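PDB 2ERV: lipid A deacylase PagL from Pseudomonas aeruginosa, which hydrolyses the ester bond at the 3 position of lipid A in the outer membrane, releasing the primary fatty acyl chain from lipopolysaccharide. Local coordinates for residues 39-44 / 60-65; 102-107 / 128-133; 94-99 / 135-140; 34-39 / 67-72. All blocks are in the same frame, centred on the assembly; numbering follows the deposited sequence.

Contact 1. Residues 39-44 / 60-65; sequences GYWDAG and LSFAPV. With CXE (pentaethylene glycol monodecyl ether), chain D.
Tyr40, Asp42 and Gly44 pair with Val65, Ala63 and Ser61 as the hydrogen-bonded residues of an antiparallel ladder between two neighbouring transmembrane strands of the barrel. Six backbone bonds hold it, the shortest from Asp42 N to Ala63 O at 2.7 Å. Between them lie CA-H...O contacts, the closest joining Phe62 CA to Asp42 O at 3.2 Å.

Apolar packing occupies the face that carries Trp41, Phe62 and Pro64. Trp41 CE3 meets Phe62 CZ at 3.5 Å, but the nearly parallel rings are slid so far apart that they barely overlap. Pro64 CB approaches Trp41 CZ3, also at 3.5 Å, and the indole's CZ2 lies 3.8 Å from O17 of the bound pentaethylene glycol monodecyl ether.

A CH-pi contact marks the other face: Val65 CB stands over the Tyr40 ring, 3.9 Å from its centroid. With chi1 at 62°, Tyr40 CG sits between the backbone N and the carbonyl carbon, and the side chain lies alongside Val65. Val65 CG2 packs on Asp42 CB, 3.7 Å away.

The polar ends on this face find partners on other strands. Tyr40 OH hydrogen-bonds to Glu80, and Asp42 OD2 forms salt bridges with Arg107 and Arg18. The wall thus presents the Trp41 indole and Pro64 to the detergent on one side and keeps paired charges on the other, where two arginines probably stabilise the ionised form of the buried Asp42.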
loop_
_atom_site.group_PDB
_atom_site.type_symbol
_atom_site.label_atom_id
_atom_site.label_comp_id
_atom_site.label_asym_id
_atom_site.label_seq_id
_atom_site.Cartn_x
_atom_site.Cartn_y
_atom_site.Cartn_z
ATOM N N GLY A 39 12.506 1.573 7.273
ATOM C CA GLY A 39 11.246 0.945 6.857
ATOM C C GLY A 39 10.213 0.855 7.950
ATOM O O GLY A 39 10.412 1.375 9.087
ATOM N N TYR A 40 9.104 0.196 7.613
ATOM C CA TYR A 40 8.011 0.017 8.560
ATOM C C TYR A 40 7.179 -1.211 8.231
ATOM O O TYR A 40 7.205 -1.707 7.082
ATOM C CB TYR A 40 7.147 1.280 8.700
ATOM C CG TYR A 40 6.438 1.710 7.426
ATOM C CD1 TYR A 40 7.081 2.530 6.494
ATOM C CD2 TYR A 40 5.146 1.294 7.163
ATOM C CE1 TYR A 40 6.404 2.960 5.316
ATOM C CE2 TYR A 40 4.479 1.673 6.015
ATOM C CZ TYR A 40 5.103 2.498 5.096
ATOM O OH TYR A 40 4.402 2.889 3.984
ATOM N N TRP A 41 6.461 -1.711 9.240
ATOM C CA TRP A 41 5.544 -2.796 9.001
ATOM C C TRP A 41 4.229 -2.119 8.711
ATOM O O TRP A 41 3.845 -1.236 9.433
ATOM C CB TRP A 41 5.365 -3.634 10.254
ATOM C CG TRP A 41 6.590 -4.349 10.687
ATOM C CD1 TRP A 41 7.357 -4.097 11.806
ATOM C CD2 TRP A 41 7.196 -5.454 10.024
ATOM N NE1 TRP A 41 8.410 -4.986 11.862
ATOM C CE2 TRP A 41 8.322 -5.844 10.789
ATOM C CE3 TRP A 41 6.878 -6.192 8.871
ATOM C CZ2 TRP A 41 9.148 -6.915 10.416
ATOM C CZ3 TRP A 41 7.686 -7.281 8.519
ATOM C CH2 TRP A 41 8.805 -7.626 9.291
ATOM N N ASP A 42 3.537 -2.563 7.682
ATOM C CA ASP A 42 2.311 -1.891 7.262
ATOM C C ASP A 42 1.125 -2.896 7.235
ATOM O O ASP A 42 1.168 -3.908 6.514
ATOM C CB ASP A 42 2.508 -1.254 5.887
ATOM C CG ASP A 42 1.453 -0.199 5.594
ATOM O OD1 ASP A 42 1.110 0.563 6.518
ATOM O OD2 ASP A 42 0.923 -0.020 4.490
ATOM N N ALA A 43 0.098 -2.603 8.020
ATOM C CA ALA A 43 -1.165 -3.372 8.030
ATOM C C ALA A 43 -2.260 -2.526 7.345
ATOM O O ALA A 43 -2.388 -1.322 7.625
ATOM C CB ALA A 43 -1.567 -3.710 9.464
ATOM N N GLY A 44 -3.022 -3.140 6.445
ATOM C CA GLY A 44 -3.963 -2.385 5.632
ATOM C C GLY A 44 -5.314 -3.065 5.577
ATOM O O GLY A 44 -5.412 -4.298 5.465
ATOM N N LEU A 60 -7.384 -7.634 3.587
ATOM C CA LEU A 60 -6.539 -7.371 4.745
ATOM C C LEU A 60 -5.137 -7.706 4.247
ATOM O O LEU A 60 -4.918 -8.759 3.670
ATOM C CB LEU A 60 -6.887 -8.327 5.889
ATOM C CG LEU A 60 -7.726 -7.963 7.124
ATOM C CD1 LEU A 60 -8.653 -6.767 6.928
ATOM C CD2 LEU A 60 -8.519 -9.202 7.712
ATOM N N SER A 61 -4.197 -6.806 4.473
ATOM C CA SER A 61 -2.845 -7.033 3.970
ATOM C C SER A 61 -1.808 -6.642 5.012
ATOM O O SER A 61 -2.068 -5.873 5.953
ATOM C CB SER A 61 -2.664 -6.233 2.675
ATOM O OG SER A 61 -2.859 -4.875 2.963
ATOM N N PHE A 62 -0.634 -7.228 4.882
ATOM C CA PHE A 62 0.448 -6.951 5.766
ATOM C C PHE A 62 1.775 -7.034 4.998
ATOM O O PHE A 62 2.010 -8.000 4.290
ATOM C CB PHE A 62 0.472 -7.956 6.917
ATOM C CG PHE A 62 1.566 -7.683 7.887
ATOM C CD1 PHE A 62 1.389 -6.740 8.890
ATOM C CD2 PHE A 62 2.798 -8.322 7.756
ATOM C CE1 PHE A 62 2.413 -6.455 9.765
ATOM C CE2 PHE A 62 3.819 -8.033 8.644
ATOM C CZ PHE A 62 3.617 -7.119 9.647
ATOM N N ALA A 63 2.626 -6.012 5.137
ATOM C CA ALA A 63 3.881 -5.929 4.383
ATOM C C ALA A 63 4.982 -5.258 5.170
ATOM O O ALA A 63 4.714 -4.268 5.887
ATOM C CB ALA A 63 3.659 -5.144 3.019
ATOM N N PRO A 64 6.222 -5.778 5.050
ATOM C CA PRO A 64 7.388 -4.966 5.373
ATOM C C PRO A 64 7.528 -3.978 4.228
ATOM O O PRO A 64 7.347 -4.353 3.048
ATOM C CB PRO A 64 8.565 -5.977 5.373
ATOM C CG PRO A 64 8.085 -7.180 4.535
ATOM C CD PRO A 64 6.594 -7.140 4.593
ATOM N N VAL A 65 7.778 -2.719 4.557
ATOM C CA VAL A 65 7.934 -1.679 3.536
ATOM C C VAL A 65 9.272 -0.960 3.780
ATOM O O VAL A 65 9.462 -0.362 4.840
ATOM C CB VAL A 65 6.778 -0.629 3.605
ATOM C CG1 VAL A 65 6.924 0.434 2.516
ATOM C CG2 VAL A 65 5.370 -1.331 3.501
HETATM C C15 CXE D . 13.518 -4.538 12.937
HETATM C C16 CXE D . 13.592 -4.620 11.410
HETATM O O17 CXE D . 12.656 -5.584 10.921
HETATM C C18 CXE D . 13.228 -6.488 9.988
HETATM C C19 CXE D . 12.768 -6.162 8.573
HETATM O O20 CXE D . 12.381 -7.355 7.861
HETATM C C21 CXE D . 12.714 -7.298 6.476
HETATM C C22 CXE D . 12.208 -8.549 5.789
HETATM O O23 CXE D . 11.847 -8.252 4.442
HETATM C C24 CXE D . 11.272 -9.402 3.820
HETATM C C25 CXE D . 11.246 -9.254 2.303
HETATM O O26 CXE D . 10.424 -10.298 1.784
HETATM O O HOH W 1 -5.567 -4.327 2.093
#

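Contact 2. Residues 102-107 / 128-133; sequences LNFEDR and SNAGLK. With CA (calcium ion), chain C.
This contact holds part of the PagL active site, where Ser128 of the charge relay system meets Asn103 and Phe104 at the start of barrel strand 102-114. Phe104 N donates to Ser128 O at 2.9 Å, while the return bond from Ser128 N to Phe104 O is weak. Asn103 OD1 rests against the peptide that follows the serine, 3.1 Å from Ser128 C, and its ND2 is turned to Ser100 O. The Phe104 ring offers its edge to Ser128 O, which lies near the ring plane, 3.5 Å from CD2. Phe104 CE2 also reaches Ala130 CB at 4.0 Å.

Beyond the serine the chain folds into a type I' beta turn from Asn129 to Leu132. Asn129, critical for activity, ties this turn together through its carboxamide. Its OD1 accepts from Lys133 N at 3.1 Å, a donor standing above the carbonyl plane. Its ND2 gives a bond back to Lys133 O at 2.8 Å, in the carbonyl plane and on a lone pair, and bonds to Ser100 OG as well. Ser128 OG hydrogen-bonds to His126 NE2, its charge-relay partner. Farther along strand 102-114, Asp106 OD2 binds the calcium ion at 2.5 Å.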
loop_
_atom_site.group_PDB
_atom_site.type_symbol
_atom_site.label_atom_id
_atom_site.label_comp_id
_atom_site.label_asym_id
_atom_site.label_seq_id
_atom_site.Cartn_x
_atom_site.Cartn_y
_atom_site.Cartn_z
ATOM N N LEU A 102 -6.190 -15.427 -1.448
ATOM C CA LEU A 102 -4.837 -15.096 -1.020
ATOM C C LEU A 102 -3.963 -14.621 -2.187
ATOM O O LEU A 102 -3.944 -15.253 -3.275
ATOM C CB LEU A 102 -4.149 -16.286 -0.360
ATOM C CG LEU A 102 -4.854 -17.062 0.755
ATOM C CD1 LEU A 102 -3.898 -18.184 1.213
ATOM C CD2 LEU A 102 -5.181 -16.133 1.894
ATOM N N ASN A 103 -3.229 -13.521 -1.946
ATOM C CA ASN A 103 -2.482 -12.858 -3.007
ATOM C C ASN A 103 -1.271 -12.176 -2.418
ATOM O O ASN A 103 -1.265 -11.858 -1.222
ATOM C CB ASN A 103 -3.354 -11.811 -3.734
ATOM C CG ASN A 103 -4.344 -12.427 -4.710
ATOM O OD1 ASN A 103 -3.972 -12.761 -5.833
ATOM N ND2 ASN A 103 -5.599 -12.590 -4.291
ATOM N N PHE A 104 -0.264 -11.909 -3.258
ATOM C CA PHE A 104 0.873 -11.099 -2.834
ATOM C C PHE A 104 0.459 -9.637 -3.003
ATOM O O PHE A 104 -0.464 -9.337 -3.742
ATOM C CB PHE A 104 2.103 -11.377 -3.700
ATOM C CG PHE A 104 2.587 -12.822 -3.657
ATOM C CD1 PHE A 104 3.515 -13.222 -2.701
ATOM C CD2 PHE A 104 2.143 -13.750 -4.591
ATOM C CE1 PHE A 104 3.965 -14.553 -2.651
ATOM C CE2 PHE A 104 2.608 -15.093 -4.558
ATOM C CZ PHE A 104 3.520 -15.480 -3.566
ATOM N N GLU A 105 1.137 -8.751 -2.295
ATOM C CA GLU A 105 0.950 -7.312 -2.416
ATOM C C GLU A 105 2.301 -6.751 -2.789
ATOM O O GLU A 105 3.212 -6.910 -2.003
ATOM C CB GLU A 105 0.600 -6.711 -1.051
ATOM C CG GLU A 105 0.366 -5.193 -1.064
ATOM C CD GLU A 105 0.003 -4.644 0.314
ATOM O OE1 GLU A 105 0.798 -4.881 1.261
ATOM O OE2 GLU A 105 -1.099 -3.996 0.464
ATOM N N ASP A 106 2.448 -6.141 -3.973
ATOM C CA ASP A 106 3.686 -5.437 -4.375
ATOM C C ASP A 106 3.391 -3.960 -4.454
ATOM O O ASP A 106 2.402 -3.573 -5.094
ATOM C CB ASP A 106 4.120 -5.880 -5.780
ATOM C CG ASP A 106 4.543 -7.339 -5.839
ATOM O OD1 ASP A 106 5.294 -7.822 -4.961
ATOM O OD2 ASP A 106 4.093 -8.119 -6.692
ATOM N N ARG A 107 4.212 -3.128 -3.806
ATOM C CA ARG A 107 3.884 -1.715 -3.742
ATOM C C ARG A 107 5.107 -0.829 -3.927
ATOM O O ARG A 107 6.233 -1.216 -3.558
ATOM C CB ARG A 107 3.247 -1.385 -2.382
ATOM C CG ARG A 107 3.968 -2.058 -1.226
ATOM C CD ARG A 107 3.160 -2.090 0.044
ATOM N NE ARG A 107 3.018 -0.743 0.578
ATOM C CZ ARG A 107 2.339 -0.471 1.685
ATOM N NH1 ARG A 107 1.703 -1.430 2.330
ATOM N NH2 ARG A 107 2.296 0.751 2.128
ATOM N N SER A 128 -1.541 -9.953 -6.940
ATOM C CA SER A 128 -1.761 -11.125 -7.832
ATOM C C SER A 128 -1.152 -12.348 -7.170
ATOM O O SER A 128 -0.582 -12.213 -6.125
ATOM C CB SER A 128 -1.234 -10.905 -9.254
ATOM O OG SER A 128 0.155 -10.581 -9.226
ATOM N N ASN A 129 -1.259 -13.526 -7.790
ATOM C CA ASN A 129 -0.904 -14.771 -7.108
ATOM C C ASN A 129 0.272 -15.520 -7.769
ATOM O O ASN A 129 0.570 -16.683 -7.424
ATOM C CB ASN A 129 -2.171 -15.670 -6.904
ATOM C CG ASN A 129 -2.794 -16.145 -8.229
ATOM O OD1 ASN A 129 -2.082 -16.523 -9.187
ATOM N ND2 ASN A 129 -4.109 -16.137 -8.294
ATOM N N ALA A 130 0.977 -14.815 -8.655
ATOM C CA ALA A 130 2.148 -15.319 -9.369
ATOM C C ALA A 130 1.848 -16.536 -10.243
ATOM O O ALA A 130 2.748 -17.366 -10.485
ATOM C CB ALA A 130 3.284 -15.598 -8.423
ATOM N N GLY A 131 0.607 -16.619 -10.728
ATOM C CA GLY A 131 0.177 -17.679 -11.666
ATOM C C GLY A 131 -0.291 -18.955 -10.993
ATOM O O GLY A 131 -0.641 -19.965 -11.662
ATOM N N LEU A 132 -0.332 -18.894 -9.664
ATOM C CA LEU A 132 -0.579 -20.044 -8.815
ATOM C C LEU A 132 -2.057 -20.435 -8.736
ATOM O O LEU A 132 -2.391 -21.551 -8.354
ATOM C CB LEU A 132 -0.011 -19.781 -7.413
ATOM C CG LEU A 132 1.513 -19.774 -7.282
ATOM C CD1 LEU A 132 1.881 -19.417 -5.836
ATOM C CD2 LEU A 132 2.118 -21.122 -7.666
ATOM N N LYS A 133 -2.951 -19.524 -9.091
ATOM C CA LYS A 133 -4.320 -19.923 -9.302
ATOM C C LYS A 133 -4.915 -19.101 -10.429
ATOM O O LYS A 133 -5.025 -17.852 -10.307
ATOM C CB LYS A 133 -5.115 -19.757 -8.000
ATOM C CG LYS A 133 -6.585 -19.995 -8.157
ATOM C CD LYS A 133 -6.897 -21.458 -8.243
ATOM C CE LYS A 133 -8.355 -21.671 -7.905
ATOM N NZ LYS A 133 -8.757 -23.034 -8.368
HETATM CA CA CA C . 6.058 -9.454 -7.304
#

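Contact 3. Residues 94-99 / 135-140; sequences GDQNLG and PNDGIE
Leu98 and Asn136 bring two largely irregular segments within 4.6 Å of each other, CA to CA, and the touching parts run 131° apart in direction rather than as a regular ladder. They belong to the connections at the end of the barrel near the active site, and one contains an Asx turn in which Gly99 N donates to Asn97 OD1 at 3.1 Å.

Asn97 and Asp137 grip each other twice. Asp137 N donates to Asn97 O at 2.9 Å, and Asn97 N answers through the carboxylate, reaching Asp137 OD2 at 2.8 Å from above the carboxylate plane. With chi1 at -176°, Asn97 CG lies anti to the backbone N, and the Asn97 side chain crosses that of Pro135 at about a right angle, ND2 standing 3.6 Å from CG of the proline. That proline follows a cis peptide bond.

Gln96 has a bent side chain whose NE2 donates to Gly138 O at 3.1 Å, with the acceptor close to the amide plane and the bond running nearly along the C=O axis. Its CG packs on CG1 of Ile139, and Leu98 CD2 touches the same isoleucine at CG2.

Toward residues outside the two segments, Asn136 OD1 accepts from Asn129 N, next to the catalytic serine, and Glu140 OE2 bonds to His126 ND1 within the charge relay system. A single water completes the junction, donating to Leu98 O and to Asn136 OD1 and accepting from Gly138 N at 2.9 Å.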
loop_
_atom_site.group_PDB
_atom_site.type_symbol
_atom_site.label_atom_id
_atom_site.label_comp_id
_atom_site.label_asym_id
_atom_site.label_seq_id
_atom_site.Cartn_x
_atom_site.Cartn_y
_atom_site.Cartn_z
ATOM N N GLY A 94 -13.840 -5.956 -8.139
ATOM C CA GLY A 94 -13.981 -4.985 -9.193
ATOM C C GLY A 94 -14.338 -5.709 -10.474
ATOM O O GLY A 94 -15.240 -6.549 -10.471
ATOM N N ASP A 95 -13.601 -5.427 -11.544
ATOM C CA ASP A 95 -13.793 -6.111 -12.819
ATOM C C ASP A 95 -12.902 -7.351 -12.935
ATOM O O ASP A 95 -12.772 -7.891 -14.017
ATOM C CB ASP A 95 -13.427 -5.182 -13.989
ATOM C CG ASP A 95 -14.416 -4.061 -14.219
ATOM O OD1 ASP A 95 -15.528 -4.013 -13.618
ATOM O OD2 ASP A 95 -14.127 -3.143 -15.010
ATOM N N GLN A 96 -12.268 -7.803 -11.842
ATOM C CA GLN A 96 -11.151 -8.768 -11.938
ATOM C C GLN A 96 -11.466 -10.123 -11.305
ATOM O O GLN A 96 -12.041 -10.181 -10.246
ATOM C CB GLN A 96 -9.884 -8.224 -11.252
ATOM C CG GLN A 96 -9.398 -6.808 -11.706
ATOM C CD GLN A 96 -9.180 -6.699 -13.216
ATOM O OE1 GLN A 96 -10.011 -6.111 -13.904
ATOM N NE2 GLN A 96 -8.061 -7.227 -13.714
ATOM N N ASN A 97 -11.073 -11.210 -11.967
ATOM C CA ASN A 97 -11.135 -12.531 -11.341
ATOM C C ASN A 97 -9.744 -12.873 -10.895
ATOM O O ASN A 97 -8.872 -13.182 -11.721
ATOM C CB ASN A 97 -11.687 -13.560 -12.313
ATOM C CG ASN A 97 -11.858 -14.951 -11.686
ATOM O OD1 ASN A 97 -11.405 -15.227 -10.589
ATOM N ND2 ASN A 97 -12.464 -15.839 -12.434
ATOM N N LEU A 98 -9.504 -12.734 -9.597
ATOM C CA LEU A 98 -8.183 -12.983 -9.023
ATOM C C LEU A 98 -7.790 -14.461 -8.945
ATOM O O LEU A 98 -6.606 -14.788 -8.768
ATOM C CB LEU A 98 -8.114 -12.392 -7.629
ATOM C CG LEU A 98 -8.412 -10.894 -7.496
ATOM C CD1 LEU A 98 -8.292 -10.538 -6.049
ATOM C CD2 LEU A 98 -7.370 -10.172 -8.337
ATOM N N GLY A 99 -8.783 -15.350 -9.004
ATOM C CA GLY A 99 -8.519 -16.793 -8.902
ATOM C C GLY A 99 -8.469 -17.280 -7.471
ATOM O O GLY A 99 -9.132 -18.260 -7.107
ATOM N N PRO A 135 -7.762 -17.530 -13.061
ATOM C CA PRO A 135 -7.059 -16.808 -14.129
ATOM C C PRO A 135 -6.098 -15.698 -13.653
ATOM O O PRO A 135 -5.535 -14.968 -14.493
ATOM C CB PRO A 135 -8.203 -16.180 -14.936
ATOM C CG PRO A 135 -9.239 -15.947 -13.922
ATOM C CD PRO A 135 -9.167 -17.101 -12.935
ATOM N N ASN A 136 -5.914 -15.560 -12.345
ATOM C CA ASN A 136 -4.926 -14.559 -11.840
ATOM C C ASN A 136 -4.996 -13.212 -12.556
ATOM O O ASN A 136 -4.006 -12.777 -13.158
ATOM C CB ASN A 136 -3.512 -15.133 -11.986
ATOM C CG ASN A 136 -2.444 -14.250 -11.312
ATOM O OD1 ASN A 136 -2.718 -13.598 -10.317
ATOM N ND2 ASN A 136 -1.226 -14.283 -11.829
ATOM N N ASP A 137 -6.156 -12.538 -12.536
ATOM C CA ASP A 137 -6.268 -11.310 -13.321
ATOM C C ASP A 137 -5.394 -10.184 -12.722
ATOM O O ASP A 137 -5.055 -9.219 -13.407
ATOM C CB ASP A 137 -7.697 -10.804 -13.392
ATOM C CG ASP A 137 -8.589 -11.609 -14.320
ATOM O OD1 ASP A 137 -8.112 -12.533 -15.026
ATOM O OD2 ASP A 137 -9.805 -11.326 -14.434
ATOM N N GLY A 138 -5.074 -10.313 -11.445
ATOM C CA GLY A 138 -4.435 -9.245 -10.649
ATOM C C GLY A 138 -5.373 -8.043 -10.502
ATOM O O GLY A 138 -6.328 -7.897 -11.260
ATOM N N ILE A 139 -5.080 -7.150 -9.560
ATOM C CA ILE A 139 -5.778 -5.869 -9.494
ATOM C C ILE A 139 -4.806 -4.857 -8.842
ATOM O O ILE A 139 -3.856 -5.236 -8.126
ATOM C CB ILE A 139 -7.066 -5.999 -8.642
ATOM C CG1 ILE A 139 -8.020 -4.763 -8.807
ATOM C CG2 ILE A 139 -6.704 -6.265 -7.205
ATOM C CD1 ILE A 139 -9.423 -4.959 -8.206
ATOM N N GLU A 140 -5.062 -3.576 -9.076
ATOM C CA GLU A 140 -4.130 -2.540 -8.649
ATOM C C GLU A 140 -4.918 -1.448 -7.974
ATOM O O GLU A 140 -6.120 -1.298 -8.263
ATOM C CB GLU A 140 -3.406 -1.929 -9.859
ATOM C CG GLU A 140 -2.426 -2.868 -10.603
ATOM C CD GLU A 140 -3.112 -3.855 -11.558
ATOM O OE1 GLU A 140 -3.952 -3.407 -12.375
ATOM O OE2 GLU A 140 -2.796 -5.093 -11.496
HETATM O O HOH W 2 -4.899 -12.358 -9.352
#

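Contact 4. Residues 34-39 / 67-72; sequences TGRLTG and VYEFAG
The Tyr68 ring has Arg36 O over one face, 3.4 Å above the plane and offset toward the rim, and a water at its edge. Within its own strand, Tyr68 CD2 stands over the centre of one face of the Phe70 ring. The guanidinium of Arg36 has CG2 of Thr38 over one face and OE1 of Glu69 in plane at its edge.

Both charged side chains lie alongside each other and form a salt bridge. Arg36 NE donates to Glu69 OE1 at 2.9 Å and NH2 to the same oxygen at 3.2 Å, each from above the carboxylate plane and from one side of it. Arg36 NH1 goes to Ser28 OG.

The backbones of 34-39 and 67-72, the part of the 35-48/57-70 hairpin farther from the chain's centre, form a beta ladder. Thr38 N donates to Val67 O at 2.7 Å, and Ala71 N carries the pairing past the last bridge to Thr34 O. Having no side chain lets Gly35 CA come within 4.0 Å of Phe70 CA.

A salt bridge thus crosses on one side and the Tyr68 ring, against the Arg36 carbonyl and Gly35 backbone, on the other; two in-plane donors on one oxygen probably limit the guanidinium's rotation.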
loop_
_atom_site.group_PDB
_atom_site.type_symbol
_atom_site.label_atom_id
_atom_site.label_comp_id
_atom_site.label_asym_id
_atom_site.label_seq_id
_atom_site.Cartn_x
_atom_site.Cartn_y
_atom_site.Cartn_z
ATOM N N THR A 34 22.981 12.329 2.434
ATOM C CA THR A 34 21.885 12.201 1.477
ATOM C C THR A 34 20.565 11.782 2.102
ATOM O O THR A 34 19.512 12.288 1.710
ATOM C CB THR A 34 22.296 11.251 0.337
ATOM O OG1 THR A 34 23.362 11.898 -0.372
ATOM C CG2 THR A 34 21.201 11.117 -0.717
ATOM N N GLY A 35 20.625 10.874 3.080
ATOM C CA GLY A 35 19.422 10.273 3.630
ATOM C C GLY A 35 19.789 8.936 4.241
ATOM O O GLY A 35 20.970 8.708 4.580
ATOM N N ARG A 36 18.801 8.042 4.364
ATOM C CA ARG A 36 19.036 6.757 4.995
ATOM C C ARG A 36 17.993 5.806 4.441
ATOM O O ARG A 36 16.912 6.247 3.995
ATOM C CB ARG A 36 18.875 6.860 6.511
ATOM C CG ARG A 36 17.543 7.510 6.944
ATOM C CD ARG A 36 17.194 7.380 8.414
ATOM N NE ARG A 36 15.865 7.961 8.692
ATOM C CZ ARG A 36 14.976 7.450 9.548
ATOM N NH1 ARG A 36 15.222 6.309 10.190
ATOM N NH2 ARG A 36 13.816 8.061 9.746
ATOM N N LEU A 37 18.334 4.513 4.484
ATOM C CA LEU A 37 17.390 3.442 4.269
ATOM C C LEU A 37 16.772 3.097 5.619
ATOM O O LEU A 37 17.471 2.980 6.641
ATOM C CB LEU A 37 18.044 2.198 3.646
ATOM C CG LEU A 37 17.080 1.018 3.294
ATOM C CD1 LEU A 37 16.173 1.381 2.087
ATOM C CD2 LEU A 37 17.878 -0.270 2.982
ATOM N N THR A 38 15.453 2.922 5.616
ATOM C CA THR A 38 14.743 2.484 6.807
ATOM C C THR A 38 13.512 1.680 6.396
ATOM O O THR A 38 13.491 1.146 5.276
ATOM C CB THR A 38 14.428 3.707 7.745
ATOM O OG1 THR A 38 13.906 3.191 8.980
ATOM C CG2 THR A 38 13.336 4.642 7.177
ATOM N N GLY A 39 12.506 1.573 7.273
ATOM C CA GLY A 39 11.246 0.945 6.857
ATOM C C GLY A 39 10.213 0.855 7.950
ATOM O O GLY A 39 10.412 1.375 9.087
ATOM N N VAL A 67 11.997 2.057 3.061
ATOM C CA VAL A 67 11.830 3.474 2.771
ATOM C C VAL A 67 13.176 4.044 2.587
ATOM O O VAL A 67 14.040 3.852 3.453
ATOM C CB VAL A 67 11.124 4.190 3.981
ATOM C CG1 VAL A 67 11.085 5.723 3.820
ATOM C CG2 VAL A 67 9.688 3.655 4.140
ATOM N N TYR A 68 13.382 4.794 1.515
ATOM C CA TYR A 68 14.555 5.652 1.527
ATOM C C TYR A 68 14.091 7.080 1.837
ATOM O O TYR A 68 13.316 7.658 1.083
ATOM C CB TYR A 68 15.350 5.601 0.206
ATOM C CG TYR A 68 16.682 6.284 0.384
ATOM C CD1 TYR A 68 17.812 5.571 0.849
ATOM C CD2 TYR A 68 16.800 7.648 0.178
ATOM C CE1 TYR A 68 19.068 6.234 1.033
ATOM C CE2 TYR A 68 17.984 8.297 0.411
ATOM C CZ TYR A 68 19.118 7.574 0.831
ATOM O OH TYR A 68 20.279 8.256 1.024
ATOM N N GLU A 69 14.612 7.665 2.915
ATOM C CA GLU A 69 14.149 8.954 3.375
ATOM C C GLU A 69 15.300 9.893 3.154
ATOM O O GLU A 69 16.366 9.690 3.707
ATOM C CB GLU A 69 13.802 8.914 4.856
ATOM C CG GLU A 69 13.402 10.279 5.410
ATOM C CD GLU A 69 13.389 10.279 6.928
ATOM O OE1 GLU A 69 14.490 10.282 7.568
ATOM O OE2 GLU A 69 12.269 10.270 7.483
ATOM N N PHE A 70 15.092 10.900 2.316
ATOM C CA PHE A 70 16.112 11.883 2.043
ATOM C C PHE A 70 16.215 12.921 3.181
ATOM O O PHE A 70 15.224 13.233 3.822
ATOM C CB PHE A 70 15.746 12.601 0.727
ATOM C CG PHE A 70 15.814 11.717 -0.481
ATOM C CD1 PHE A 70 17.015 11.612 -1.200
ATOM C CD2 PHE A 70 14.694 10.966 -0.899
ATOM C CE1 PHE A 70 17.102 10.783 -2.339
ATOM C CE2 PHE A 70 14.757 10.103 -2.031
ATOM C CZ PHE A 70 15.978 10.012 -2.757
ATOM N N ALA A 71 17.407 13.473 3.413
ATOM C CA ALA A 71 17.600 14.509 4.450
ATOM C C ALA A 71 16.591 15.673 4.332
ATOM O O ALA A 71 16.137 16.046 3.241
ATOM C CB ALA A 71 19.017 15.074 4.372
ATOM N N GLY A 72 16.202 16.234 5.466
ATOM C CA GLY A 72 15.334 17.403 5.437
ATOM C C GLY A 72 15.114 17.809 6.876
ATOM O O GLY A 72 15.677 17.194 7.805
HETATM O O HOH W 3 22.354 7.096 1.890
#

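How the contacts relate
Contacts 1 and 4 are successive lengths of one hairpin, meeting at Gly39 and where Tyr40 CE1 packs on Val67 CG2; contact 1 is the buried length, contact 4 the partly buried one farther from the chain's centre. Both are antiparallel ladders; contact 1 adds ring and aliphatic packing, contact 4 an arginine-glutamate salt bridge. Contacts 2 and 3, also partly buried, lie toward the end of the barrel away from contact 4, around the catalytic residues: contact 2 brings a turn and a calcium ligand, contact 3 amide bonds and a bridging water. They touch where Ser128 CB packs on Asn136. A probable hydrogen bond from Ser61 OG to Glu105 ties contact 1 to contact 2.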